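Local atomic coordinates of unknown (Klebsiella pneumoniae, PDB entry 2A2L), a protein that is of unknown function but belongs to the HbpS-like family, named for haem-degrading proteins, and forms an assembly of eight chains. Residues L133-C136 with A137-C140. Numbering follows the deposited sequence.
Sequences LAQC and ALDC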
loop_
_atom_site.group_PDB
_atom_site.type_symbol
_atom_site.label_atom_id
_atom_site.label_comp_id
_atom_site.label_asym_id
_atom_site.label_seq_id
_atom_site.Cartn_x
_atom_site.Cartn_y
_atom_site.Cartn_z
ATOM N N LEU A 133 -24.778 19.802 -6.048
ATOM C CA LEU A 133 -24.554 20.157 -4.660
ATOM C C LEU A 133 -23.170 20.751 -4.526
ATOM O O LEU A 133 -22.887 21.491 -3.584
ATOM C CB LEU A 133 -24.680 18.924 -3.768
ATOM C CG LEU A 133 -26.043 18.252 -3.690
ATOM C CD1 LEU A 133 -25.951 17.041 -2.846
ATOM C CD2 LEU A 133 -27.086 19.198 -3.141
ATOM N N ALA A 134 -22.309 20.420 -5.486
ATOM C CA ALA A 134 -20.970 20.949 -5.537
ATOM C C ALA A 134 -20.988 22.389 -6.030
ATOM O O ALA A 134 -20.304 23.233 -5.457
ATOM C CB ALA A 134 -20.089 20.073 -6.409
ATOM N N GLN A 135 -21.784 22.670 -7.068
ATOM C CA GLN A 135 -22.014 24.048 -7.540
ATOM C C GLN A 135 -22.736 24.893 -6.490
ATOM O O GLN A 135 -22.413 26.043 -6.285
ATOM C CB GLN A 135 -22.803 24.059 -8.855
ATOM C CG GLN A 135 -22.767 25.396 -9.626
ATOM C CD GLN A 135 -21.346 25.879 -10.003
ATOM O OE1 GLN A 135 -20.954 27.020 -9.707
ATOM N NE2 GLN A 135 -20.583 25.012 -10.669
ATOM N N CYS A 136 -23.707 24.276 -5.832
ATOM C CA CYS A 136 -24.404 24.807 -4.685
ATOM C C CYS A 136 -23.461 25.325 -3.602
ATOM O O CYS A 136 -23.688 26.389 -3.061
ATOM C CB CYS A 136 -25.297 23.690 -4.149
ATOM S SG CYS A 136 -26.000 23.866 -2.493
ATOM N N ALA A 137 -22.410 24.569 -3.295
ATOM C CA ALA A 137 -21.343 25.023 -2.395
ATOM C C ALA A 137 -20.607 26.259 -2.934
ATOM O O ALA A 137 -20.382 27.219 -2.197
ATOM C CB ALA A 137 -20.354 23.897 -2.127
ATOM N N LEU A 138 -20.237 26.231 -4.213
ATOM C CA LEU A 138 -19.565 27.354 -4.868
ATOM C C LEU A 138 -20.431 28.620 -4.835
ATOM O O LEU A 138 -19.960 29.697 -4.491
ATOM C CB LEU A 138 -19.191 26.981 -6.310
ATOM C CG LEU A 138 -18.317 25.733 -6.542
ATOM C CD1 LEU A 138 -17.616 25.838 -7.854
ATOM C CD2 LEU A 138 -17.272 25.536 -5.465
ATOM N N ASP A 139 -21.709 28.468 -5.155
ATOM C CA ASP A 139 -22.676 29.556 -5.101
ATOM C C ASP A 139 -22.830 30.167 -3.705
ATOM O O ASP A 139 -23.117 31.371 -3.579
ATOM C CB ASP A 139 -24.040 29.059 -5.585
ATOM C CG ASP A 139 -24.186 29.135 -7.080
ATOM O OD1 ASP A 139 -23.370 29.833 -7.718
ATOM O OD2 ASP A 139 -25.127 28.505 -7.619
ATOM N N CYS A 140 -22.669 29.338 -2.670
ATOM C CA CYS A 140 -22.620 29.824 -1.290
ATOM C C CYS A 140 -21.332 30.622 -1.090
ATOM O O CYS A 140 -21.360 31.746 -0.565
ATOM C CB CYS A 140 -22.726 28.650 -0.296
ATOM S SG CYS A 140 -22.212 28.943 1.451
#
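Q135 and L138, one turn apart on helix 127-143, lay their side chains across each other at about a right angle. The glutamine runs out from the backbone with CG anti to N (chi1 -164°) and then bends at chi2 (58°), which carries the amide back over the leucine. OE1 lies 3.8 Å from L138 CB, and NE2 only grazes L138 CD1 at 4.2 Å, so the amide rests on the hydrocarbon through van der Waals contact.

Beneath the glutamine, which with D139 makes up the loose, solvent-facing side while the L138 side chain turns to the sheet, the helix is tightly packed. Four successive i to i+4 hydrogen bonds join residues 133-136 to 137-140, and they are not equal. From D139 N to Q135 O the bond is short, 2.8 Å, and nearly straight, with an N-H...O angle of 168°. A137 N, by contrast, reaches L133 O at 3.1 Å from above the carbonyl plane. L138 N binds A134 O, and the leucine also leans its side chain over that oxygen, bringing CG to within 3.4 Å; A137 CB approaches the same oxygen equally closely. On the exposed side, D139 OD1 and Q135 OE1 are 4.2 Å apart, two acceptor oxygens with no donor between them, so this outer edge is held only loosely.

The C-terminal helix is thus two-sided, with Q135 and D139 towards solvent and L133, A134 and A137 buried. L138 packs on V110 of strand 107-111 and V120 of strand 116-123, while A134 and Q135 touch L108. L133 reaches V122 in the antiparallel sheet and K27 of helix 14-30, the helix whose V24 and A23 meet A137 and C140, so this segment joins the sheet to the neighbouring helix.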